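Local coordinates for flagellar motor switch protein fliG (PDB 3HJL) that probably forms part of the rotor-mounted switch complex at the base of the flagellar basal body, contacting motor components that determine the direction of rotation, at residues A[142-145]-A[146-149]; A[224-227]-A[228-231]. All coordinates share one frame; numbering follows the deposited sequence.

Interaction 1: residues A[142-145]-A[146-149]; sequences PKKS and AEII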
ATOM      1  N   PRO A 142     -21.180  19.928  -3.649  1.00 59.79           N
ATOM      2  CA  PRO A 142     -22.654  19.788  -3.643  1.00 54.73           C
ATOM      3  C   PRO A 142     -23.245  19.029  -4.828  1.00 62.89           C
ATOM      4  O   PRO A 142     -24.228  18.301  -4.655  1.00 61.77           O
ATOM      5  CB  PRO A 142     -23.143  21.233  -3.662  1.00 58.08           C
ATOM      6  CG  PRO A 142     -22.050  22.025  -3.050  1.00 57.43           C
ATOM      7  CD  PRO A 142     -20.759  21.291  -3.270  1.00 51.76           C
ATOM      8  N   LYS A 143     -22.669  19.210  -6.021  1.00 67.04           N
ATOM      9  CA  LYS A 143     -23.165  18.522  -7.205  1.00 67.25           C
ATOM     10  C   LYS A 143     -22.781  17.038  -7.224  1.00 65.86           C
ATOM     11  O   LYS A 143     -23.564  16.227  -7.695  1.00 63.59           O
ATOM     12  CB  LYS A 143     -22.730  19.218  -8.503  1.00 72.33           C
ATOM     13  CG  LYS A 143     -23.348  18.611  -9.797  1.00 79.18           C
ATOM     14  CD  LYS A 143     -24.914  18.520  -9.769  1.00 84.72           C
ATOM     15  CE  LYS A 143     -25.470  17.723 -10.946  1.00 84.63           C
ATOM     16  NZ  LYS A 143     -26.865  17.248 -10.696  1.00 80.90           N
ATOM     17  N   LYS A 144     -21.581  16.690  -6.742  1.00 58.88           N
ATOM     18  CA  LYS A 144     -21.211  15.272  -6.589  1.00 60.94           C
ATOM     19  C   LYS A 144     -22.094  14.560  -5.591  1.00 59.15           C
ATOM     20  O   LYS A 144     -22.627  13.497  -5.889  1.00 61.11           O
ATOM     21  CB  LYS A 144     -19.747  15.067  -6.154  1.00 67.62           C
ATOM     22  CG  LYS A 144     -18.835  14.536  -7.231  1.00 68.22           C
ATOM     23  CD  LYS A 144     -19.241  13.158  -7.754  1.00 65.60           C
ATOM     24  CE  LYS A 144     -18.330  12.741  -8.878  1.00 62.16           C
ATOM     25  NZ  LYS A 144     -18.908  11.770  -9.792  1.00 57.21           N
ATOM     26  N   SER A 145     -22.220  15.135  -4.396  1.00 60.01           N
ATOM     27  CA  SER A 145     -23.061  14.549  -3.356  1.00 59.85           C
ATOM     28  C   SER A 145     -24.518  14.428  -3.812  1.00 54.12           C
ATOM     29  O   SER A 145     -25.179  13.447  -3.485  1.00 59.18           O
ATOM     30  CB  SER A 145     -22.953  15.326  -2.039  1.00 57.77           C
ATOM     31  OG  SER A 145     -23.266  16.687  -2.229  1.00 74.19           O
ATOM     32  N   ALA A 146     -24.986  15.386  -4.615  1.00 59.06           N
ATOM     33  CA  ALA A 146     -26.340  15.336  -5.185  1.00 57.48           C
ATOM     34  C   ALA A 146     -26.501  14.178  -6.179  1.00 57.34           C
ATOM     35  O   ALA A 146     -27.523  13.502  -6.167  1.00 65.39           O
ATOM     36  CB  ALA A 146     -26.680  16.656  -5.865  1.00 48.20           C
ATOM     37  N   GLU A 147     -25.508  13.991  -7.055  1.00 59.46           N
ATOM     38  CA  GLU A 147     -25.507  12.894  -8.038  1.00 62.89           C
ATOM     39  C   GLU A 147     -25.494  11.527  -7.364  1.00 65.49           C
ATOM     40  O   GLU A 147     -26.159  10.599  -7.827  1.00 68.50           O
ATOM     41  CB  GLU A 147     -24.290  12.977  -8.959  1.00 68.55           C
ATOM     42  CG  GLU A 147     -24.345  14.043 -10.027  1.00 69.82           C
ATOM     43  CD  GLU A 147     -22.994  14.244 -10.715  1.00 76.08           C
ATOM     44  OE1 GLU A 147     -22.175  13.295 -10.739  1.00 79.64           O
ATOM     45  OE2 GLU A 147     -22.750  15.351 -11.242  1.00 85.07           O
ATOM     46  N   ILE A 148     -24.701  11.394  -6.300  1.00 64.92           N
ATOM     47  CA  ILE A 148     -24.626  10.140  -5.542  1.00 62.24           C
ATOM     48  C   ILE A 148     -25.953   9.882  -4.842  1.00 62.18           C
ATOM     49  O   ILE A 148     -26.486   8.774  -4.913  1.00 62.20           O
ATOM     50  CB  ILE A 148     -23.495  10.156  -4.490  1.00 61.08           C
ATOM     51  CG1 ILE A 148     -22.120  10.213  -5.164  1.00 61.14           C
ATOM     52  CG2 ILE A 148     -23.573   8.930  -3.618  1.00 61.84           C
ATOM     53  CD1 ILE A 148     -21.010  10.630  -4.227  1.00 54.15           C
ATOM     54  N   ILE A 149     -26.496  10.916  -4.198  1.00 62.75           N
ATOM     55  CA  ILE A 149     -27.789  10.808  -3.509  1.00 63.79           C
ATOM     56  C   ILE A 149     -28.892  10.335  -4.454  1.00 63.36           C
ATOM     57  O   ILE A 149     -29.627   9.420  -4.117  1.00 65.61           O
ATOM     58  CB  ILE A 149     -28.204  12.141  -2.823  1.00 62.71           C
ATOM     59  CG1 ILE A 149     -27.407  12.353  -1.528  1.00 64.27           C
ATOM     60  CG2 ILE A 149     -29.701  12.144  -2.495  1.00 57.84           C
ATOM     61  CD1 ILE A 149     -27.839  11.462  -0.358  1.00 65.84           C
TER
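The side chain of E147 lies over the K143 carbonyl and runs between two lysines of the preceding turn. Its CG sits 3.3 Å from K143 O, and the carboxylate then splits its oxygens between the two neighbours. On one side K143 crosses it at about a right angle: with CG anti to the backbone N (chi1 -174°) and a bend at chi2, the lysine lays its aliphatic part against the carboxylate, CG and CE both approaching OE2. The K143 ammonium itself stays back, with NZ 4.6 Å from E147 OE2, so the opposite charges are near but form no salt bridge. On the other side K144 passes at a slant and brings NZ to 3.7 Å from E147 OE1, a long salt bridge. Stronger partners hold that end: K144 NZ also hydrogen-bonds to V116 O and S118 OG, and S118 OG bonds to E147 OE1 as well, tying this turn to the start of helix 118-125.

All of this rides on the first two turns of helix 142-150 in the FliG middle domain, with P142 as its first residue. Four successive i to i+4 bonds stitch the turns together, from A146 N to P142 O through I149 N to S145 O. The bond from I148 N to K144 O, 3.0 Å long, is the most nearly collinear with its carbonyl.

The isoleucines turn to other faces of the helix. I148 packs on L121 and A122 of helix 118-125 and on L137, while I149 meets L137 together with V160 and V161 of helix 154-166. S145 swings OG back between its own N and carbonyl carbon (chi1 56°), where the hydroxyl hydrogen-bonds to S141 O; P142 O lies 3.1 Å from the same OG.

Interaction 2: residues A[224-227]-A[228-231]; sequences QEDP and LLEE
D226 caps the helix that starts right after it, its carboxylate reaching forward to the backbone of L229. This is an N-cap at the junction of helices 212-225 and 227-237 in the FliG C-terminal domain: D226 is the first residue to leave the helical conformation of the former and the one that precedes the latter as its N-cap, with P227 as the first helical residue, where a missing N-H costs no helical bond.

Among the polar contacts, the capping bond runs from L229 N to D226 OD1 at 3.2 Å, the donor lying well above the carboxylate plane. D226 gets there with CG anti to its own N (chi1 -165°), which carries the carboxylate over the first turn. Main-chain bonds are weaker: D226 O accepts weakly from both L229 N and E230 N, and P227 O weakly from E231 N. Further along, E230 turns its carboxylate to R234 in a salt bridge. An alanine in place of D226 would probably leave the L229 N-H without its side-chain acceptor and the first turn more prone to fray.

The van der Waals contacts are few and set leucine carbons against the carboxylate oxygens of the same aspartate. L228 CB lies 3.7 Å from D226 OD1, and L229 crosses the carboxylate at a slant, its CB 3.5 Å from D226 OD2.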
ATOM      1  N   GLN A 224      18.905  -6.419 -16.931  1.00 78.54           N
ATOM      2  CA  GLN A 224      19.760  -5.422 -16.263  1.00 80.82           C
ATOM      3  C   GLN A 224      18.993  -4.586 -15.227  1.00 82.16           C
ATOM      4  O   GLN A 224      19.478  -4.368 -14.117  1.00 83.69           O
ATOM      5  CB  GLN A 224      20.427  -4.503 -17.296  1.00 80.28           C
ATOM      6  CG  GLN A 224      21.549  -5.180 -18.084  1.00 81.16           C
ATOM      7  CD  GLN A 224      22.175  -4.277 -19.137  1.00 80.28           C
ATOM      8  OE1 GLN A 224      21.484  -3.513 -19.815  1.00 74.00           O
ATOM      9  NE2 GLN A 224      23.493  -4.383 -19.295  1.00 79.67           N
ATOM     10  N   GLU A 225      17.801  -4.123 -15.602  1.00 84.15           N
ATOM     11  CA  GLU A 225      16.929  -3.365 -14.693  1.00 81.82           C
ATOM     12  C   GLU A 225      16.207  -4.294 -13.705  1.00 79.46           C
ATOM     13  O   GLU A 225      16.094  -3.979 -12.518  1.00 75.66           O
ATOM     14  CB  GLU A 225      15.886  -2.573 -15.491  1.00 82.46           C
ATOM     15  CG  GLU A 225      16.469  -1.525 -16.441  1.00 82.95           C
ATOM     16  CD  GLU A 225      15.402  -0.829 -17.285  1.00 85.73           C
ATOM     17  OE1 GLU A 225      14.451  -1.503 -17.743  1.00 86.25           O
ATOM     18  OE2 GLU A 225      15.533   0.393 -17.517  1.00 87.47           O
ATOM     19  N   ASP A 226      15.717  -5.428 -14.218  1.00 77.53           N
ATOM     20  CA  ASP A 226      14.927  -6.395 -13.444  1.00 73.78           C
ATOM     21  C   ASP A 226      15.337  -7.837 -13.841  1.00 69.64           C
ATOM     22  O   ASP A 226      14.748  -8.424 -14.752  1.00 64.13           O
ATOM     23  CB  ASP A 226      13.428  -6.144 -13.718  1.00 69.76           C
ATOM     24  CG  ASP A 226      12.502  -6.838 -12.717  1.00 68.78           C
ATOM     25  OD1 ASP A 226      12.931  -7.772 -12.005  1.00 72.43           O
ATOM     26  OD2 ASP A 226      11.310  -6.457 -12.671  1.00 67.70           O
ATOM     27  N   PRO A 227      16.346  -8.415 -13.149  1.00 68.96           N
ATOM     28  CA  PRO A 227      16.789  -9.780 -13.493  1.00 69.73           C
ATOM     29  C   PRO A 227      15.780 -10.889 -13.150  1.00 69.07           C
ATOM     30  O   PRO A 227      15.872 -11.988 -13.706  1.00 62.68           O
ATOM     31  CB  PRO A 227      18.073  -9.948 -12.676  1.00 65.24           C
ATOM     32  CG  PRO A 227      17.920  -9.032 -11.536  1.00 66.65           C
ATOM     33  CD  PRO A 227      17.120  -7.863 -12.021  1.00 67.20           C
ATOM     34  N   LEU A 228      14.845 -10.598 -12.244  1.00 70.66           N
ATOM     35  CA  LEU A 228      13.802 -11.547 -11.857  1.00 69.64           C
ATOM     36  C   LEU A 228      12.734 -11.658 -12.946  1.00 65.24           C
ATOM     37  O   LEU A 228      12.237 -12.749 -13.198  1.00 63.81           O
ATOM     38  CB  LEU A 228      13.168 -11.135 -10.514  1.00 73.07           C
ATOM     39  CG  LEU A 228      12.480 -12.229  -9.682  1.00 72.34           C
ATOM     40  CD1 LEU A 228      12.432 -11.828  -8.204  1.00 67.81           C
ATOM     41  CD2 LEU A 228      11.084 -12.558 -10.200  1.00 66.47           C
ATOM     42  N   LEU A 229      12.391 -10.536 -13.590  1.00 66.46           N
ATOM     43  CA  LEU A 229      11.358 -10.529 -14.650  1.00 68.33           C
ATOM     44  C   LEU A 229      11.882 -11.239 -15.904  1.00 65.68           C
ATOM     45  O   LEU A 229      11.165 -12.035 -16.507  1.00 68.37           O
ATOM     46  CB  LEU A 229      10.908  -9.096 -15.006  1.00 64.86           C
ATOM     47  CG  LEU A 229       9.445  -8.841 -15.438  1.00 66.58           C
ATOM     48  CD1 LEU A 229       9.331  -7.496 -16.180  1.00 57.24           C
ATOM     49  CD2 LEU A 229       8.843  -9.956 -16.286  1.00 64.52           C
ATOM     50  N   GLU A 230      13.125 -10.936 -16.288  1.00 66.11           N
ATOM     51  CA  GLU A 230      13.788 -11.601 -17.418  1.00 62.83           C
ATOM     52  C   GLU A 230      13.692 -13.113 -17.274  1.00 62.15           C
ATOM     53  O   GLU A 230      13.300 -13.799 -18.207  1.00 59.67           O
ATOM     54  CB  GLU A 230      15.268 -11.205 -17.477  1.00 61.77           C
ATOM     55  CG  GLU A 230      16.074 -11.855 -18.628  1.00 62.07           C
ATOM     56  CD  GLU A 230      17.581 -11.803 -18.412  1.00 57.87           C
ATOM     57  OE1 GLU A 230      18.055 -12.189 -17.320  1.00 62.76           O
ATOM     58  OE2 GLU A 230      18.294 -11.444 -19.365  1.00 51.96           O
ATOM     59  N   GLU A 231      14.053 -13.614 -16.098  1.00 63.88           N
ATOM     60  CA  GLU A 231      14.039 -15.048 -15.830  1.00 69.33           C
ATOM     61  C   GLU A 231      12.641 -15.654 -15.909  1.00 69.34           C
ATOM     62  O   GLU A 231      12.478 -16.733 -16.469  1.00 71.19           O
ATOM     63  CB  GLU A 231      14.699 -15.352 -14.475  1.00 64.20           C
ATOM     64  CG  GLU A 231      14.633 -16.820 -13.991  1.00 67.06           C
ATOM     65  CD  GLU A 231      15.374 -17.819 -14.878  1.00 65.00           C
ATOM     66  OE1 GLU A 231      15.470 -18.994 -14.462  1.00 70.03           O
ATOM     67  OE2 GLU A 231      15.877 -17.450 -15.960  1.00 52.65           O
TER

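How the interactions relate
Both interactions sit in the opening turns of helices, but in different parts of this elongated, all-alpha chain. Interaction 1 comes first, within helix 142-150 of the middle domain; interaction 2 follows some eighty residues later, where helix 212-225 gives way to helix 227-237 in the C-terminal domain. Their centres are 47 Å apart on opposite sides of the chain's centre, and their nearest atoms stay about 35 Å apart, so neither touches the other. Helices 154-166, 172-193 and 199-209 lie between them in sequence, along with most of helix 212-225. Interaction 1 ties its helix to helix 118-125 and packs it against helices 130-137 and 154-166, whereas interaction 2 is a surface turn between two helices.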